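Local coordinates for protein carboxylase (PDB 5H80) that probably carries out, through its biotin carboxylase domain, the ATP-dependent carboxylation of carrier-bound biotin as the first half-reaction of a single-chain bacterial carboxylase, at residues 44-49 with 333-338; 340-345 with 350-355. All coordinates share one frame; numbering follows the deposited sequence.

Contact 1: 44-49 with 333-338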
ATOM      1  N   ALA A  44       8.564  -5.584  15.745  1.00 18.14           N
ATOM      2  CA  ALA A  44       8.330  -6.889  16.088  1.00 18.15           C
ATOM      3  C   ALA A  44       7.085  -7.199  15.240  1.00 21.54           C
ATOM      4  O   ALA A  44       6.999  -8.303  14.736  1.00 20.24           O
ATOM      5  CB  ALA A  44       7.940  -7.016  17.482  1.00 19.50           C
ATOM      6  N   VAL A  45       6.208  -6.234  15.171  1.00 20.83           N
ATOM      7  CA  VAL A  45       4.967  -6.460  14.293  1.00 21.43           C
ATOM      8  C   VAL A  45       5.365  -6.699  12.791  1.00 19.57           C
ATOM      9  O   VAL A  45       4.884  -7.690  12.087  1.00 17.97           O
ATOM     10  CB  VAL A  45       4.003  -5.246  14.480  1.00 18.93           C
ATOM     11  CG1 VAL A  45       2.869  -5.267  13.482  1.00 20.49           C
ATOM     12  CG2 VAL A  45       3.280  -5.115  15.837  1.00 21.50           C
ATOM     13  N   ARG A  46       6.179  -5.835  12.261  1.00 21.53           N
ATOM     14  CA  ARG A  46       6.764  -5.948  10.979  1.00 18.13           C
ATOM     15  C   ARG A  46       7.352  -7.344  10.648  1.00 18.04           C
ATOM     16  O   ARG A  46       7.109  -8.047   9.606  1.00 19.71           O
ATOM     17  CB  ARG A  46       7.802  -4.835  10.809  1.00 17.66           C
ATOM     18  CG  ARG A  46       8.486  -4.887   9.411  1.00 19.46           C
ATOM     19  CD  ARG A  46       7.595  -4.530   8.183  1.00 18.86           C
ATOM     20  NE  ARG A  46       8.164  -4.765   6.854  1.00 21.03           N
ATOM     21  CZ  ARG A  46       7.929  -5.895   6.185  1.00 23.23           C
ATOM     22  NH1 ARG A  46       7.402  -6.953   6.740  1.00 22.90           N
ATOM     23  NH2 ARG A  46       8.329  -6.036   4.964  1.00 20.27           N
ATOM     24  N   ILE A  47       8.264  -7.804  11.556  1.00 19.09           N
ATOM     25  CA  ILE A  47       8.859  -9.093  11.486  1.00 19.91           C
ATOM     26  C   ILE A  47       7.821 -10.222  11.505  1.00 21.23           C
ATOM     27  O   ILE A  47       7.979 -11.158  10.708  1.00 19.90           O
ATOM     28  CB  ILE A  47      10.058  -9.308  12.478  1.00 18.95           C
ATOM     29  CG1 ILE A  47      11.113  -8.282  12.197  1.00 22.98           C
ATOM     30  CG2 ILE A  47      10.591 -10.680  12.352  1.00 20.24           C
ATOM     31  CD1 ILE A  47      12.147  -8.102  13.322  1.00 20.24           C
ATOM     32  N   GLU A  48       6.854 -10.237  12.435  1.00 20.63           N
ATOM     33  CA  GLU A  48       5.771 -11.233  12.511  1.00 23.07           C
ATOM     34  C   GLU A  48       5.025 -11.350  11.193  1.00 20.98           C
ATOM     35  O   GLU A  48       4.933 -12.467  10.706  1.00 20.19           O
ATOM     36  CB  GLU A  48       4.750 -10.901  13.600  1.00 26.22           C
ATOM     37  CG  GLU A  48       5.414 -11.029  14.957  1.00 26.67           C
ATOM     38  CD  GLU A  48       4.666 -10.343  16.085  1.00 28.58           C
ATOM     39  OE1 GLU A  48       3.791  -9.537  15.832  1.00 26.58           O
ATOM     40  OE2 GLU A  48       5.020 -10.571  17.275  1.00 28.82           O
ATOM     41  N   ARG A  49       4.911 -10.230  10.467  1.00 18.59           N
ATOM     42  CA  ARG A  49       4.163 -10.191   9.154  1.00 20.56           C
ATOM     43  C   ARG A  49       5.052 -10.834   8.060  1.00 19.29           C
ATOM     44  O   ARG A  49       4.597 -11.651   7.347  1.00 22.75           O
ATOM     45  CB  ARG A  49       3.712  -8.804   8.779  1.00 21.32           C
ATOM     46  CG  ARG A  49       2.553  -8.231   9.573  1.00 22.29           C
ATOM     47  CD  ARG A  49       2.449  -6.753   9.588  1.00 24.98           C
ATOM     48  NE  ARG A  49       1.188  -6.373  10.178  1.00 26.76           N
ATOM     49  CZ  ARG A  49       0.827  -5.098  10.461  1.00 23.28           C
ATOM     50  NH1 ARG A  49       1.633  -4.049  10.178  1.00 25.74           N
ATOM     51  NH2 ARG A  49      -0.356  -4.893  11.050  1.00 26.20           N
ATOM     52  N   GLY A 333       8.920  -1.556  -4.741  1.00 25.92           N
ATOM     53  CA  GLY A 333       8.028  -2.719  -4.768  1.00 27.06           C
ATOM     54  C   GLY A 333       8.739  -3.987  -4.422  1.00 26.58           C
ATOM     55  O   GLY A 333       8.972  -4.849  -5.300  1.00 23.87           O
ATOM     56  N   THR A 334       9.284  -4.024  -3.183  1.00 24.30           N
ATOM     57  CA  THR A 334      10.059  -5.152  -2.754  1.00 21.87           C
ATOM     58  C   THR A 334       9.728  -5.299  -1.254  1.00 20.18           C
ATOM     59  O   THR A 334       9.523  -4.270  -0.568  1.00 22.36           O
ATOM     60  CB  THR A 334      11.596  -4.914  -2.991  1.00 28.31           C
ATOM     61  OG1 THR A 334      12.311  -6.108  -2.881  1.00 29.67           O
ATOM     62  CG2 THR A 334      12.333  -4.014  -2.028  1.00 25.83           C
ATOM     63  N   ASP A 335       9.736  -6.525  -0.792  1.00 21.34           N
ATOM     64  CA  ASP A 335       9.681  -6.857   0.647  1.00 19.26           C
ATOM     65  C   ASP A 335      11.140  -7.163   1.187  1.00 18.77           C
ATOM     66  O   ASP A 335      11.716  -8.310   0.924  1.00 20.10           O
ATOM     67  CB  ASP A 335       8.821  -8.042   0.842  1.00 18.22           C
ATOM     68  CG  ASP A 335       8.489  -8.344   2.305  1.00 18.98           C
ATOM     69  OD1 ASP A 335       9.383  -8.078   3.215  1.00 20.23           O
ATOM     70  OD2 ASP A 335       7.337  -8.793   2.605  1.00 25.50           O
ATOM     71  N   LEU A 336      11.703  -6.165   1.798  1.00 17.68           N
ATOM     72  CA  LEU A 336      13.054  -6.312   2.421  1.00 19.26           C
ATOM     73  C   LEU A 336      13.120  -7.287   3.530  1.00 20.29           C
ATOM     74  O   LEU A 336      14.220  -7.912   3.715  1.00 19.29           O
ATOM     75  CB  LEU A 336      13.673  -4.982   2.818  1.00 21.01           C
ATOM     76  CG  LEU A 336      14.094  -4.088   1.615  1.00 24.16           C
ATOM     77  CD1 LEU A 336      14.332  -2.642   1.944  1.00 23.05           C
ATOM     78  CD2 LEU A 336      15.218  -4.744   0.820  1.00 26.14           C
ATOM     79  N   VAL A 337      12.033  -7.432   4.317  1.00 18.64           N
ATOM     80  CA  VAL A 337      12.211  -8.274   5.547  1.00 21.80           C
ATOM     81  C   VAL A 337      12.091  -9.766   5.209  1.00 19.29           C
ATOM     82  O   VAL A 337      12.772 -10.674   5.753  1.00 19.47           O
ATOM     83  CB  VAL A 337      11.298  -7.817   6.683  1.00 21.05           C
ATOM     84  CG1 VAL A 337      11.539  -8.640   7.984  1.00 18.66           C
ATOM     85  CG2 VAL A 337      11.444  -6.288   6.911  1.00 23.09           C
ATOM     86  N   THR A 338      11.117 -10.170   4.329  1.00 20.06           N
ATOM     87  CA  THR A 338      11.148 -11.588   3.867  1.00 21.02           C
ATOM     88  C   THR A 338      12.497 -11.947   3.187  1.00 19.41           C
ATOM     89  O   THR A 338      13.071 -13.005   3.455  1.00 22.30           O
ATOM     90  CB  THR A 338       9.982 -11.874   2.893  1.00 23.66           C
ATOM     91  OG1 THR A 338      10.019 -10.946   1.779  1.00 23.78           O
ATOM     92  CG2 THR A 338       8.743 -11.752   3.642  1.00 25.30           C
TER
HETATM   93  O   HOH W   1       6.287  -8.846   4.914  1.00 20.08           O
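With CG anti to the backbone N (chi1 -180°) and a single bend at chi2, Arg46 runs out from helix 42-53 to the start of helix 336-344, where Asp335, its own CG likewise anti to the backbone N, places OD1 within its reach. NH2 of Arg46 lies 2.9 Å from OD1 of Asp335 in a salt bridge whose N-H...O angle is a bent 131°. The donor comes from above the carboxylate plane, and the two flat groups are turned 54° apart rather than lying coplanar. Asp335 is the N-cap of helix 336-344: its OD1 also accepts from the backbone N of Thr338 at 2.9 Å, on the opposite face, and weakly from that of Val337. One oxygen thus ties the helix start to the arginine, joining the biotin carboxylase N-terminal domain, with its parallel sheet, to the ATP-grasp part of the chain. A water also bridges Arg46 NH1 and Asp335 OD2, though its distance to the carboxylate is very short and so doubtful. Against one face of the guanidinium lies CG2 of Val337, 3.6 Å from Arg46 CZ and displaced from the centre of the group, while CG1 of the same valine reaches Ile47 CG1 at 4.2 Å. Glu329 forms a further salt bridge with Arg46 NH2, and His325 is hydrogen-bonded to Arg46 NE, so helix 325-332 also fixes the rotation of the guanidinium. On the dimer side, Pro400 of the second subunit packs on Arg46.

Contact 2: 340-345 with 350-355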
ATOM      1  N   GLN A 340      15.444 -10.507   3.799  1.00 20.38           N
ATOM      2  CA  GLN A 340      16.404 -10.556   4.905  1.00 20.82           C
ATOM      3  C   GLN A 340      16.392 -11.941   5.638  1.00 17.70           C
ATOM      4  O   GLN A 340      17.479 -12.586   5.750  1.00 22.31           O
ATOM      5  CB  GLN A 340      16.122  -9.479   5.877  1.00 20.33           C
ATOM      6  CG  GLN A 340      17.176  -9.333   7.007  1.00 21.40           C
ATOM      7  CD  GLN A 340      16.684  -8.423   8.109  1.00 24.12           C
ATOM      8  OE1 GLN A 340      15.484  -8.196   8.329  1.00 22.79           O
ATOM      9  NE2 GLN A 340      17.666  -7.803   8.817  1.00 23.30           N
ATOM     10  N   LEU A 341      15.227 -12.439   5.964  1.00 21.15           N
ATOM     11  CA  LEU A 341      14.996 -13.729   6.591  1.00 24.44           C
ATOM     12  C   LEU A 341      15.519 -14.887   5.719  1.00 26.05           C
ATOM     13  O   LEU A 341      16.204 -15.783   6.212  1.00 26.07           O
ATOM     14  CB  LEU A 341      13.531 -13.948   6.885  1.00 20.89           C
ATOM     15  CG  LEU A 341      12.935 -13.151   8.093  1.00 21.01           C
ATOM     16  CD1 LEU A 341      11.389 -13.000   7.999  1.00 24.09           C
ATOM     17  CD2 LEU A 341      13.403 -13.928   9.370  1.00 23.09           C
ATOM     18  N   ARG A 342      15.200 -14.878   4.427  1.00 20.07           N
ATOM     19  CA  ARG A 342      15.625 -15.867   3.491  1.00 22.28           C
ATOM     20  C   ARG A 342      17.141 -15.845   3.265  1.00 24.10           C
ATOM     21  O   ARG A 342      17.743 -16.959   3.144  1.00 25.01           O
ATOM     22  CB  ARG A 342      14.824 -15.895   2.168  1.00 25.08           C
ATOM     23  CG  ARG A 342      13.299 -16.060   2.401  1.00 24.46           C
ATOM     24  CD  ARG A 342      12.586 -15.882   1.088  1.00 26.60           C
ATOM     25  NE  ARG A 342      12.904 -16.925   0.134  1.00 29.89           N
ATOM     26  CZ  ARG A 342      12.108 -17.325  -0.853  1.00 36.83           C
ATOM     27  NH1 ARG A 342      12.487 -18.340  -1.598  1.00 30.69           N
ATOM     28  NH2 ARG A 342      10.942 -16.707  -1.144  1.00 33.90           N
ATOM     29  N   LEU A 343      17.731 -14.654   3.172  1.00 20.33           N
ATOM     30  CA  LEU A 343      19.169 -14.504   3.105  1.00 22.13           C
ATOM     31  C   LEU A 343      19.821 -15.116   4.347  1.00 23.57           C
ATOM     32  O   LEU A 343      20.748 -15.955   4.166  1.00 21.97           O
ATOM     33  CB  LEU A 343      19.572 -13.082   2.916  1.00 21.72           C
ATOM     34  CG  LEU A 343      19.311 -12.603   1.459  1.00 19.63           C
ATOM     35  CD1 LEU A 343      19.332 -11.080   1.514  1.00 20.52           C
ATOM     36  CD2 LEU A 343      20.127 -13.159   0.270  1.00 23.40           C
ATOM     37  N   ALA A 344      19.352 -14.754   5.551  1.00 24.06           N
ATOM     38  CA  ALA A 344      19.816 -15.418   6.780  1.00 27.14           C
ATOM     39  C   ALA A 344      19.768 -16.947   6.788  1.00 25.03           C
ATOM     40  O   ALA A 344      20.756 -17.606   7.250  1.00 26.45           O
ATOM     41  CB  ALA A 344      19.117 -14.869   8.007  1.00 26.62           C
ATOM     42  N   ALA A 345      18.755 -17.538   6.111  1.00 24.61           N
ATOM     43  CA  ALA A 345      18.530 -18.961   6.080  1.00 30.04           C
ATOM     44  C   ALA A 345      19.294 -19.653   4.932  1.00 29.75           C
ATOM     45  O   ALA A 345      19.219 -20.857   4.826  1.00 27.71           O
ATOM     46  CB  ALA A 345      17.027 -19.174   5.866  1.00 29.50           C
ATOM     47  N   THR A 350      19.428 -14.032  -5.926  1.00 24.39           N
ATOM     48  CA  THR A 350      18.504 -14.389  -7.000  1.00 20.50           C
ATOM     49  C   THR A 350      17.282 -15.198  -6.454  1.00 22.57           C
ATOM     50  O   THR A 350      16.154 -14.916  -6.857  1.00 25.08           O
ATOM     51  CB  THR A 350      19.250 -15.174  -8.092  1.00 25.61           C
ATOM     52  OG1 THR A 350      20.097 -14.287  -8.781  1.00 28.95           O
ATOM     53  CG2 THR A 350      18.282 -15.778  -9.112  1.00 32.46           C
ATOM     54  N   ALA A 351      17.463 -16.181  -5.610  1.00 23.00           N
ATOM     55  CA  ALA A 351      16.389 -17.028  -4.997  1.00 27.53           C
ATOM     56  C   ALA A 351      15.406 -16.188  -4.138  1.00 21.68           C
ATOM     57  O   ALA A 351      14.243 -16.616  -3.980  1.00 24.48           O
ATOM     58  CB  ALA A 351      17.000 -18.122  -4.151  1.00 25.06           C
ATOM     59  N   VAL A 352      15.948 -15.160  -3.444  1.00 23.48           N
ATOM     60  CA  VAL A 352      15.141 -14.303  -2.598  1.00 23.98           C
ATOM     61  C   VAL A 352      14.383 -13.212  -3.416  1.00 28.63           C
ATOM     62  O   VAL A 352      13.502 -12.535  -2.889  1.00 31.75           O
ATOM     63  CB  VAL A 352      15.940 -13.822  -1.318  1.00 24.07           C
ATOM     64  CG1 VAL A 352      16.621 -14.975  -0.602  1.00 20.44           C
ATOM     65  CG2 VAL A 352      16.817 -12.666  -1.657  1.00 22.94           C
ATOM     66  N   GLY A 353      14.661 -13.142  -4.693  1.00 25.81           N
ATOM     67  CA  GLY A 353      14.045 -12.151  -5.654  1.00 29.43           C
ATOM     68  C   GLY A 353      14.616 -10.790  -5.723  1.00 32.63           C
ATOM     69  O   GLY A 353      13.950  -9.865  -6.227  1.00 30.78           O
ATOM     70  N   LEU A 354      15.871 -10.643  -5.343  1.00 25.95           N
ATOM     71  CA  LEU A 354      16.569  -9.361  -5.472  1.00 27.60           C
ATOM     72  C   LEU A 354      17.464  -9.423  -6.636  1.00 31.22           C
ATOM     73  O   LEU A 354      18.264 -10.353  -6.804  1.00 29.44           O
ATOM     74  CB  LEU A 354      17.365  -9.029  -4.203  1.00 21.89           C
ATOM     75  CG  LEU A 354      16.552  -8.721  -2.931  1.00 22.78           C
ATOM     76  CD1 LEU A 354      17.382  -8.428  -1.687  1.00 22.54           C
ATOM     77  CD2 LEU A 354      15.568  -7.554  -3.078  1.00 28.62           C
ATOM     78  N   ALA A 355      17.307  -8.460  -7.540  1.00 34.45           N
ATOM     79  CA  ALA A 355      18.203  -8.406  -8.676  1.00 30.90           C
ATOM     80  C   ALA A 355      19.648  -8.006  -8.286  1.00 27.58           C
ATOM     81  O   ALA A 355      19.836  -7.100  -7.408  1.00 28.78           O
ATOM     82  CB  ALA A 355      17.590  -7.528  -9.738  1.00 32.18           C
TER
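Val352 overlaps two consecutive residues of helix 336-344: its CG1 meets Arg342 CB and also Leu343, while its CG2 faces Leu343. CG1 sits 3.4 Å from the CB of Arg342, a close approach to the root of the arginine, and CG2 lies 3.9 Å from CD2 of Leu343. The leucine and valine side chains cross at about a right angle, and the forked end of Leu343 lies across both valine methyls, its CD2 being 4.0 Å from CG1 as well. Arg342 first extends and then bends at chi3 (65°), which carries the guanidinium over the backbone of the short, weakly bonded helical turn about 350-352, with Val352 CA and the carbonyl O of Ala351 over one of its faces. NH1 is 3.4 Å from that Ala351 O, but the angle is too poor for a hydrogen bond; the arginine's stronger polar partner is Glu347, which forms a salt bridge with its NE from the turn between the segments. The helical turn ends at Gly353, whose positive phi and bonds back into the last turn make a Schellman motif, and the chain then continues in an extended loop through Leu354. The helical turn thus packs against the end of helix 336-344. Leu343 also packs on Asp245 and Leu354 on Ala243, both of strand 236-245, while on another flank Leu341 touches Ala50 and Val51 of helix 42-53.

Overall arrangement
Helix 336-344 serves both contacts, its first turn in contact 1 and its last in contact 2; the centres of the two contacts are about 12 Å apart. Contact 1 is the more buried and links elements far apart in sequence, near the second subunit; it combines a buried salt bridge and helix cap with aliphatic contact from Val337 and Ile47. Contact 2 is local in sequence, only partly buried and untouched by the other chain of the assembly; it rests on aliphatic packing, with its arginine charge met from the intervening turn. The two also meet directly, OG1 of Thr334 lying 3.6 Å from CD2 of Leu354.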